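Uncharacterized protein conserved in bacteria (Streptococcus suis, PDB 4FZ4) is a surface antigen fragment whose glycosaminoglycan-binding domain probably helps the pathogen attach to host cells. Local coordinates at residues 7-12 and 54-59; 18-23 and 78-83; 24-29 and 85-90. All blocks are in the same frame, centred on the assembly; numbering follows the deposited sequence.

The three contacts follow one another along an all-helical fold. Contacts 1 and 2 both use helix 3-23, near its start and at its end, while contacts 2 and 3 share helix 66-95. The centre of contact 2 lies about 5 Å from that of the chain, and the contact is apolar across the helix pair. Contact 1, also mostly buried, has its centre about 20 Å from that of the chain; there small aliphatic groups meet beside a glutamine amide. Contact 3 is partly buried and the most polar, with an arginine holding a loop carbonyl. Contacts 2 and 3 touch through E83 OE1 and Y29 OH, whereas contact 1 touches neither, its nearest atoms about 7 Å from contact 2 and about 14 Å from contact 3.

Contact 1: 7-12 and 54-59; sequences EEVQKV and DYASKM. Unlike the reference sequence in segment 7-12: V12 (reference Leu).
V9 and A56 meet methyl to methyl, with V9 CG1 3.6 Å from A56 CB. The same branch of V9 also faces the end of M59, whose CE lies 4.1 Å from V9 CG1. One methyl thus serves both partners, and it is carried there because CG1 stands anti to the backbone N (chi1 179°). The next residue, Q10, brings its amide to the backbone of 56-57. Its NE2 comes within 3.3 Å of S57 CA and 3.2 Å of A56 O, but the angle to that carbonyl is too poor for a hydrogen bond. The Q10 chain bends at chi2 (-65°), which swings CD round, and the amide lies beside the turn.

Behind this first shell, the hydroxyl of S57 is engaged within its own stretch of backbone, where OG hydrogen-bonds to M53 O. Y55, on the last part of the helix before the turn, has its OH hydrogen-bonded to D63. The buried V9, A56 and M59 make the apolar side of the contact, and the Q10 amide lies beside the exposed S57.

The pairing brings the early part of helix 3-23 against the chain where it runs from helix 36-55 into the following loop. Helix 66-95 closes over both: F66 touches V9 and M59 alike, L73 packs on A56, and V69 packs on Y55, making this a point where three successive helices meet.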
loop_
_atom_site.group_PDB
_atom_site.type_symbol
_atom_site.label_atom_id
_atom_site.label_comp_id
_atom_site.label_asym_id
_atom_site.label_seq_id
_atom_site.Cartn_x
_atom_site.Cartn_y
_atom_site.Cartn_z
ATOM N N GLU A 7 16.822 13.168 -11.971
ATOM C CA GLU A 7 15.771 12.644 -12.830
ATOM C C GLU A 7 15.346 11.291 -12.300
ATOM O O GLU A 7 14.180 10.904 -12.404
ATOM C CB GLU A 7 16.263 12.522 -14.267
ATOM C CG GLU A 7 16.056 13.792 -15.070
ATOM C CD GLU A 7 14.601 14.230 -15.084
ATOM O OE1 GLU A 7 13.738 13.412 -15.469
ATOM O OE2 GLU A 7 14.317 15.391 -14.709
ATOM N N GLU A 8 16.309 10.582 -11.727
ATOM C CA GLU A 8 16.058 9.277 -11.140
ATOM C C GLU A 8 14.904 9.471 -10.158
ATOM O O GLU A 8 14.052 8.599 -9.984
ATOM C CB GLU A 8 17.310 8.814 -10.399
ATOM C CG GLU A 8 17.299 7.367 -9.961
ATOM C CD GLU A 8 18.494 7.029 -9.085
ATOM O OE1 GLU A 8 18.796 5.824 -8.926
ATOM O OE2 GLU A 8 19.125 7.971 -8.550
ATOM N N VAL A 9 14.884 10.643 -9.533
ATOM C CA VAL A 9 13.858 11.004 -8.563
ATOM C C VAL A 9 12.538 11.412 -9.216
ATOM O O VAL A 9 11.485 10.861 -8.889
ATOM C CB VAL A 9 14.342 12.158 -7.666
ATOM C CG1 VAL A 9 13.259 12.548 -6.676
ATOM C CG2 VAL A 9 15.596 11.737 -6.934
ATOM N N GLN A 10 12.596 12.384 -10.127
ATOM C CA GLN A 10 11.398 12.852 -10.818
ATOM C C GLN A 10 10.602 11.655 -11.335
ATOM O O GLN A 10 9.374 11.668 -11.337
ATOM C CB GLN A 10 11.768 13.771 -11.993
ATOM C CG GLN A 10 12.316 15.157 -11.618
ATOM C CD GLN A 10 11.297 16.034 -10.900
ATOM O OE1 GLN A 10 10.106 16.018 -11.227
ATOM N NE2 GLN A 10 11.767 16.822 -9.927
ATOM N N LYS A 11 11.313 10.619 -11.763
ATOM C CA LYS A 11 10.675 9.419 -12.272
ATOM C C LYS A 11 9.952 8.684 -11.139
ATOM O O LYS A 11 8.770 8.359 -11.261
ATOM C CB LYS A 11 11.723 8.509 -12.910
ATOM C CG LYS A 11 11.145 7.366 -13.727
ATOM C CD LYS A 11 12.231 6.395 -14.167
ATOM C CE LYS A 11 12.755 5.574 -12.998
ATOM N NZ LYS A 11 13.330 6.413 -11.907
ATOM N N VAL A 12 10.660 8.424 -10.039
ATOM C CA VAL A 12 10.061 7.744 -8.890
ATOM C C VAL A 12 8.789 8.484 -8.502
ATOM O O VAL A 12 7.779 7.863 -8.164
ATOM C CB VAL A 12 11.019 7.718 -7.687
ATOM C CG1 VAL A 12 10.393 6.951 -6.536
ATOM C CG2 VAL A 12 12.328 7.071 -8.093
ATOM N N ASP A 54 6.233 16.480 -3.579
ATOM C CA ASP A 54 6.160 17.862 -4.037
ATOM C C ASP A 54 7.568 18.412 -3.864
ATOM O O ASP A 54 8.094 19.114 -4.732
ATOM C CB ASP A 54 5.189 18.687 -3.187
ATOM C CG ASP A 54 3.729 18.336 -3.444
ATOM O OD1 ASP A 54 3.433 17.663 -4.463
ATOM O OD2 ASP A 54 2.874 18.750 -2.629
ATOM N N TYR A 55 8.170 18.062 -2.727
ATOM C CA TYR A 55 9.522 18.477 -2.373
ATOM C C TYR A 55 10.542 17.886 -3.333
ATOM O O TYR A 55 11.480 18.567 -3.742
ATOM C CB TYR A 55 9.862 18.015 -0.954
ATOM C CG TYR A 55 11.174 18.569 -0.420
ATOM C CD1 TYR A 55 11.189 19.665 0.444
ATOM C CD2 TYR A 55 12.397 18.014 -0.797
ATOM C CE1 TYR A 55 12.386 20.192 0.920
ATOM C CE2 TYR A 55 13.597 18.535 -0.331
ATOM C CZ TYR A 55 13.586 19.623 0.529
ATOM O OH TYR A 55 14.773 20.144 1.000
ATOM N N ALA A 56 10.364 16.614 -3.686
ATOM C CA ALA A 56 11.293 15.945 -4.595
ATOM C C ALA A 56 11.290 16.608 -5.968
ATOM O O ALA A 56 12.129 16.304 -6.820
ATOM C CB ALA A 56 10.932 14.464 -4.718
ATOM N N SER A 57 10.336 17.508 -6.178
ATOM C CA SER A 57 10.220 18.239 -7.436
ATOM C C SER A 57 11.024 19.534 -7.313
ATOM O O SER A 57 11.838 19.855 -8.183
ATOM C CB SER A 57 8.749 18.550 -7.728
ATOM O OG SER A 57 8.002 17.353 -7.879
ATOM N N LYS A 58 10.795 20.266 -6.224
ATOM C CA LYS A 58 11.509 21.513 -5.967
ATOM C C LYS A 58 12.800 21.201 -5.213
ATOM O O LYS A 58 13.402 22.082 -4.599
ATOM C CB LYS A 58 10.657 22.469 -5.120
ATOM C CG LYS A 58 10.492 22.033 -3.674
ATOM C CD LYS A 58 10.246 23.215 -2.740
ATOM C CE LYS A 58 10.136 22.739 -1.297
ATOM N NZ LYS A 58 10.024 23.832 -0.298
ATOM N N MET A 59 13.211 19.937 -5.256
ATOM C CA MET A 59 14.426 19.492 -4.580
ATOM C C MET A 59 15.560 19.401 -5.591
ATOM O O MET A 59 15.367 18.908 -6.705
ATOM C CB MET A 59 14.195 18.119 -3.930
ATOM C CG MET A 59 15.408 17.514 -3.238
ATOM S SD MET A 59 15.071 15.895 -2.474
ATOM C CE MET A 59 15.331 14.814 -3.887
#

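Contact 2: 18-23 and 78-83; sequences KELGEL and YQIKVE. With NO3 (nitrate ion), chain D.
Helices 18-23 and 78-83 run side by side with their axes 10.4 Å apart and only 9° between their directions, and L20 and I80 face each other most closely in the backbone. This is the parallel pair of an up-down-up helical arrangement, in which helix 3-23 and helix 66-95 point the same way and helix 36-55 returns between them in the chain.

I80 is the centre of the contact and spreads its two branches along helix 18-23. Its CD1 reaches L20, coming 3.7 Å from CD2, and the two side chains cross at about a right angle. The same methyl rests on E19 CB at 4.0 Å, so the glutamate contributes the aliphatic base of its side chain. The other branch, CG2, stands anti to the backbone N and faces L23 CG more loosely, at 4.3 Å.

One turn further on, L23 passes from I80 to E83. Both of its methyls straddle E83 CG, with CD1 and CD2 each 3.9 Å from that carbon, and these chains also cross nearly perpendicularly. E83 bends at chi2 (66°), which turns CD aside from the extended course, and its carboxylate is satisfied beyond the helix pair: OE2 forms a salt bridge with R87 and OE1 a hydrogen bond with Y29 OH. W42 of helix 36-55 packs against both L23 and E83, and F76 on L20.

Q79, which touches F45 of helix 36-55, binds a nitrate ion that is probably from the crystallisation liquor: NE2 donates to its O1 over 2.7 Å, with an N-H...O angle of 157°.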
loop_
_atom_site.group_PDB
_atom_site.type_symbol
_atom_site.label_atom_id
_atom_site.label_comp_id
_atom_site.label_asym_id
_atom_site.label_seq_id
_atom_site.Cartn_x
_atom_site.Cartn_y
_atom_site.Cartn_z
ATOM N N LYS A 18 1.495 7.532 -10.953
ATOM C CA LYS A 18 0.790 6.497 -11.693
ATOM C C LYS A 18 0.152 5.534 -10.700
ATOM O O LYS A 18 -1.002 5.137 -10.861
ATOM C CB LYS A 18 1.765 5.755 -12.609
ATOM C CG LYS A 18 1.143 4.605 -13.382
ATOM C CD LYS A 18 1.993 4.209 -14.580
ATOM C CE LYS A 18 2.065 5.350 -15.599
ATOM N NZ LYS A 18 2.830 5.011 -16.839
ATOM N N GLU A 19 0.905 5.180 -9.663
ATOM C CA GLU A 19 0.427 4.275 -8.628
ATOM C C GLU A 19 -0.800 4.829 -7.921
ATOM O O GLU A 19 -1.783 4.114 -7.706
ATOM C CB GLU A 19 1.528 4.020 -7.601
ATOM C CG GLU A 19 2.719 3.247 -8.131
ATOM C CD GLU A 19 2.363 1.828 -8.528
ATOM O OE1 GLU A 19 3.287 1.047 -8.842
ATOM O OE2 GLU A 19 1.162 1.492 -8.530
ATOM N N LEU A 20 -0.736 6.099 -7.538
ATOM C CA LEU A 20 -1.866 6.723 -6.864
ATOM C C LEU A 20 -3.043 6.796 -7.819
ATOM O O LEU A 20 -4.198 6.744 -7.391
ATOM C CB LEU A 20 -1.506 8.125 -6.371
ATOM C CG LEU A 20 -0.494 8.094 -5.218
ATOM C CD1 LEU A 20 0.011 9.500 -4.892
ATOM C CD2 LEU A 20 -1.140 7.425 -4.019
ATOM N N GLY A 21 -2.738 6.907 -9.112
ATOM C CA GLY A 21 -3.783 6.974 -10.118
ATOM C C GLY A 21 -4.584 5.686 -10.147
ATOM O O GLY A 21 -5.814 5.701 -10.214
ATOM N N GLU A 22 -3.879 4.565 -10.088
ATOM C CA GLU A 22 -4.522 3.260 -10.101
ATOM C C GLU A 22 -5.219 2.952 -8.776
ATOM O O GLU A 22 -6.250 2.276 -8.748
ATOM C CB GLU A 22 -3.483 2.200 -10.433
ATOM C CG GLU A 22 -2.794 2.509 -11.748
ATOM C CD GLU A 22 -1.833 1.431 -12.189
ATOM O OE1 GLU A 22 -0.772 1.266 -11.549
ATOM O OE2 GLU A 22 -2.148 0.743 -13.184
ATOM N N LEU A 23 -4.662 3.456 -7.681
ATOM C CA LEU A 23 -5.257 3.242 -6.365
ATOM C C LEU A 23 -6.639 3.880 -6.427
ATOM O O LEU A 23 -7.613 3.361 -5.872
ATOM C CB LEU A 23 -4.424 3.938 -5.287
ATOM C CG LEU A 23 -4.469 3.535 -3.800
ATOM C CD1 LEU A 23 -4.820 4.756 -2.988
ATOM C CD2 LEU A 23 -5.440 2.391 -3.538
ATOM N N TYR A 78 5.288 1.221 -1.048
ATOM C CA TYR A 78 4.829 0.046 -0.318
ATOM C C TYR A 78 3.595 0.341 0.526
ATOM O O TYR A 78 2.775 -0.549 0.763
ATOM C CB TYR A 78 5.972 -0.514 0.533
ATOM C CG TYR A 78 7.061 -1.099 -0.339
ATOM C CD1 TYR A 78 6.856 -2.293 -1.023
ATOM C CD2 TYR A 78 8.251 -0.401 -0.575
ATOM C CE1 TYR A 78 7.802 -2.780 -1.929
ATOM C CE2 TYR A 78 9.208 -0.876 -1.482
ATOM C CZ TYR A 78 8.972 -2.070 -2.155
ATOM O OH TYR A 78 9.906 -2.562 -3.040
ATOM N N GLN A 79 3.451 1.590 0.959
ATOM C CA GLN A 79 2.284 1.984 1.746
ATOM C C GLN A 79 1.091 2.032 0.807
ATOM O O GLN A 79 -0.042 1.734 1.199
ATOM C CB GLN A 79 2.507 3.354 2.391
ATOM C CG GLN A 79 3.642 3.346 3.389
ATOM C CD GLN A 79 4.170 4.722 3.722
ATOM O OE1 GLN A 79 5.086 4.853 4.540
ATOM N NE2 GLN A 79 3.612 5.757 3.092
ATOM N N ILE A 80 1.345 2.409 -0.441
ATOM C CA ILE A 80 0.279 2.458 -1.441
ATOM C C ILE A 80 -0.230 1.040 -1.701
ATOM O O ILE A 80 -1.438 0.808 -1.802
ATOM C CB ILE A 80 0.784 3.047 -2.770
ATOM C CG1 ILE A 80 1.022 4.555 -2.603
ATOM C CG2 ILE A 80 -0.229 2.761 -3.890
ATOM C CD1 ILE A 80 1.767 5.189 -3.766
ATOM N N LYS A 81 0.698 0.089 -1.802
ATOM C CA LYS A 81 0.319 -1.301 -2.036
ATOM C C LYS A 81 -0.595 -1.817 -0.929
ATOM O O LYS A 81 -1.630 -2.439 -1.196
ATOM C CB LYS A 81 1.563 -2.189 -2.132
ATOM C CG LYS A 81 1.908 -2.592 -3.553
ATOM C CD LYS A 81 0.709 -3.277 -4.208
ATOM C CE LYS A 81 0.944 -3.569 -5.681
ATOM N NZ LYS A 81 -0.297 -4.102 -6.325
ATOM N N VAL A 82 -0.217 -1.551 0.318
ATOM C CA VAL A 82 -1.016 -1.997 1.452
ATOM C C VAL A 82 -2.439 -1.440 1.383
ATOM O O VAL A 82 -3.408 -2.188 1.506
ATOM C CB VAL A 82 -0.330 -1.613 2.796
ATOM C CG1 VAL A 82 -1.241 -1.935 3.979
ATOM C CG2 VAL A 82 0.970 -2.396 2.937
ATOM N N GLU A 83 -2.562 -0.132 1.187
ATOM C CA GLU A 83 -3.874 0.500 1.082
ATOM C C GLU A 83 -4.636 -0.183 -0.047
ATOM O O GLU A 83 -5.848 -0.385 0.026
ATOM C CB GLU A 83 -3.695 1.989 0.771
ATOM C CG GLU A 83 -4.940 2.687 0.278
ATOM C CD GLU A 83 -6.044 2.781 1.324
ATOM O OE1 GLU A 83 -5.890 2.202 2.425
ATOM O OE2 GLU A 83 -7.071 3.437 1.040
HETATM N N NO3 D . 5.339 8.481 3.104
HETATM O O1 NO3 D . 3.927 8.398 3.243
HETATM O O2 NO3 D . 5.912 9.259 2.060
HETATM O O3 NO3 D . 6.182 7.796 4.024
#

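Contact 3: 24-29 and 85-90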
loop_
_atom_site.group_PDB
_atom_site.type_symbol
_atom_site.label_atom_id
_atom_site.label_comp_id
_atom_site.label_asym_id
_atom_site.label_seq_id
_atom_site.Cartn_x
_atom_site.Cartn_y
_atom_site.Cartn_z
ATOM N N ASP A 24 -6.711 5.010 -7.122
ATOM C CA ASP A 24 -7.965 5.743 -7.265
ATOM C C ASP A 24 -9.080 4.954 -7.941
ATOM O O ASP A 24 -10.250 5.285 -7.781
ATOM C CB ASP A 24 -7.736 7.043 -8.029
ATOM C CG ASP A 24 -8.022 8.260 -7.187
ATOM O OD1 ASP A 24 -7.264 8.508 -6.226
ATOM O OD2 ASP A 24 -9.015 8.961 -7.481
ATOM N N LYS A 25 -8.723 3.922 -8.700
ATOM C CA LYS A 25 -9.728 3.103 -9.366
ATOM C C LYS A 25 -10.264 2.044 -8.408
ATOM O O LYS A 25 -11.369 1.528 -8.581
ATOM C CB LYS A 25 -9.137 2.418 -10.599
ATOM C CG LYS A 25 -9.079 3.292 -11.842
ATOM C CD LYS A 25 -8.254 4.544 -11.619
ATOM C CE LYS A 25 -8.041 5.283 -12.926
ATOM N NZ LYS A 25 -7.406 4.389 -13.938
ATOM N N VAL A 26 -9.472 1.720 -7.397
ATOM C CA VAL A 26 -9.864 0.721 -6.419
ATOM C C VAL A 26 -10.749 1.371 -5.351
ATOM O O VAL A 26 -10.355 2.345 -4.705
ATOM C CB VAL A 26 -8.609 0.073 -5.779
ATOM C CG1 VAL A 26 -9.011 -1.076 -4.882
ATOM C CG2 VAL A 26 -7.663 -0.415 -6.884
ATOM N N PRO A 27 -11.972 0.847 -5.171
ATOM C CA PRO A 27 -12.945 1.353 -4.191
ATOM C C PRO A 27 -12.370 1.453 -2.775
ATOM O O PRO A 27 -11.556 0.617 -2.378
ATOM C CB PRO A 27 -14.078 0.326 -4.265
ATOM C CG PRO A 27 -13.995 -0.184 -5.683
ATOM C CD PRO A 27 -12.505 -0.330 -5.883
ATOM N N SER A 28 -12.789 2.468 -2.018
ATOM C CA SER A 28 -12.312 2.620 -0.647
ATOM C C SER A 28 -13.196 1.765 0.256
ATOM O O SER A 28 -14.385 1.604 -0.012
ATOM C CB SER A 28 -12.375 4.083 -0.201
ATOM O OG SER A 28 -11.786 4.245 1.083
ATOM N N TYR A 29 -12.617 1.217 1.318
ATOM C CA TYR A 29 -13.353 0.357 2.246
ATOM C C TYR A 29 -14.399 1.092 3.080
ATOM O O TYR A 29 -15.275 0.462 3.675
ATOM C CB TYR A 29 -12.371 -0.369 3.165
ATOM C CG TYR A 29 -11.181 0.479 3.540
ATOM C CD1 TYR A 29 -11.317 1.555 4.419
ATOM C CD2 TYR A 29 -9.928 0.251 2.958
ATOM C CE1 TYR A 29 -10.234 2.390 4.705
ATOM C CE2 TYR A 29 -8.843 1.079 3.234
ATOM C CZ TYR A 29 -9.001 2.151 4.108
ATOM O OH TYR A 29 -7.939 2.997 4.361
ATOM N N TYR A 85 -4.108 -3.423 -1.329
ATOM C CA TYR A 85 -4.478 -4.765 -0.895
ATOM C C TYR A 85 -5.696 -4.724 0.015
ATOM O O TYR A 85 -6.641 -5.491 -0.166
ATOM C CB TYR A 85 -3.330 -5.418 -0.125
ATOM C CG TYR A 85 -2.139 -5.787 -0.975
ATOM C CD1 TYR A 85 -2.237 -5.808 -2.371
ATOM C CD2 TYR A 85 -0.931 -6.180 -0.387
ATOM C CE1 TYR A 85 -1.180 -6.213 -3.158
ATOM C CE2 TYR A 85 0.141 -6.595 -1.175
ATOM C CZ TYR A 85 0.003 -6.611 -2.563
ATOM O OH TYR A 85 1.028 -7.075 -3.361
ATOM N N ILE A 86 -5.680 -3.828 0.993
ATOM C CA ILE A 86 -6.797 -3.752 1.917
ATOM C C ILE A 86 -8.102 -3.311 1.243
ATOM O O ILE A 86 -9.173 -3.839 1.566
ATOM C CB ILE A 86 -6.455 -2.856 3.130
ATOM C CG1 ILE A 86 -5.311 -3.507 3.918
ATOM C CG2 ILE A 86 -7.667 -2.736 4.067
ATOM C CD1 ILE A 86 -4.864 -2.711 5.128
ATOM N N ARG A 87 -8.023 -2.366 0.307
ATOM C CA ARG A 87 -9.225 -1.948 -0.397
ATOM C C ARG A 87 -9.804 -3.139 -1.138
ATOM O O ARG A 87 -11.019 -3.286 -1.215
ATOM C CB ARG A 87 -8.938 -0.827 -1.402
ATOM C CG ARG A 87 -8.922 0.564 -0.776
ATOM C CD ARG A 87 -8.850 1.662 -1.825
ATOM N NE ARG A 87 -8.254 2.870 -1.265
ATOM C CZ ARG A 87 -8.128 4.022 -1.913
ATOM N NH1 ARG A 87 -8.566 4.138 -3.161
ATOM N NH2 ARG A 87 -7.544 5.054 -1.319
ATOM N N GLN A 88 -8.935 -3.996 -1.678
ATOM C CA GLN A 88 -9.392 -5.176 -2.420
ATOM C C GLN A 88 -10.072 -6.207 -1.523
ATOM O O GLN A 88 -11.142 -6.704 -1.847
ATOM C CB GLN A 88 -8.223 -5.832 -3.165
ATOM C CG GLN A 88 -7.699 -5.021 -4.370
ATOM C CD GLN A 88 -6.467 -5.671 -5.000
ATOM O OE1 GLN A 88 -6.528 -6.797 -5.493
ATOM N NE2 GLN A 88 -5.342 -4.967 -4.970
ATOM N N VAL A 89 -9.455 -6.524 -0.389
ATOM C CA VAL A 89 -10.032 -7.492 0.537
ATOM C C VAL A 89 -11.365 -6.976 1.076
ATOM O O VAL A 89 -12.328 -7.729 1.192
ATOM C CB VAL A 89 -9.094 -7.756 1.713
ATOM C CG1 VAL A 89 -9.717 -8.772 2.654
ATOM C CG2 VAL A 89 -7.756 -8.244 1.196
ATOM N N ALA A 90 -11.426 -5.690 1.406
ATOM C CA ALA A 90 -12.667 -5.111 1.911
ATOM C C ALA A 90 -13.768 -5.441 0.917
ATOM O O ALA A 90 -14.839 -5.913 1.293
ATOM C CB ALA A 90 -12.536 -3.609 2.043
#
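The R87 side chain is tied to the loop by one hydrogen bond, NH1 to V26 O, 3.0 Å long with an N-H...O angle of 158°. The carbonyl is met nearly along the C=O axis and lies close to the guanidinium plane, at its edge. The extended chain from CG to NE carries the group outward from helix 66-95. A second loop carbonyl lies against the R87 stem, P27 O being 3.0 Å from R87 CD, a close contact and not a hydrogen bond.

Among charged groups, E83 is the near partner of R87, while D24 lies farther off, its OD1 5.5 Å from R87 NH1.

Apolar packing runs along the R87 stem, where V26 CG1 lies 3.5 Å from R87 CB. S28 CB sits over one face of the guanidinium. Y29 packs on A90, I86 and the R87 stem: its CB is 3.4 Å from A90 CB, its CD2 lies 3.9 Å from I86 CG2, and its side chain crosses that of R87 at about a right angle.

E83 thus serves both R87 and Y29, so the positive group probably has its charge offset while it holds the loop that leads from helix 3-23 toward helix 36-55.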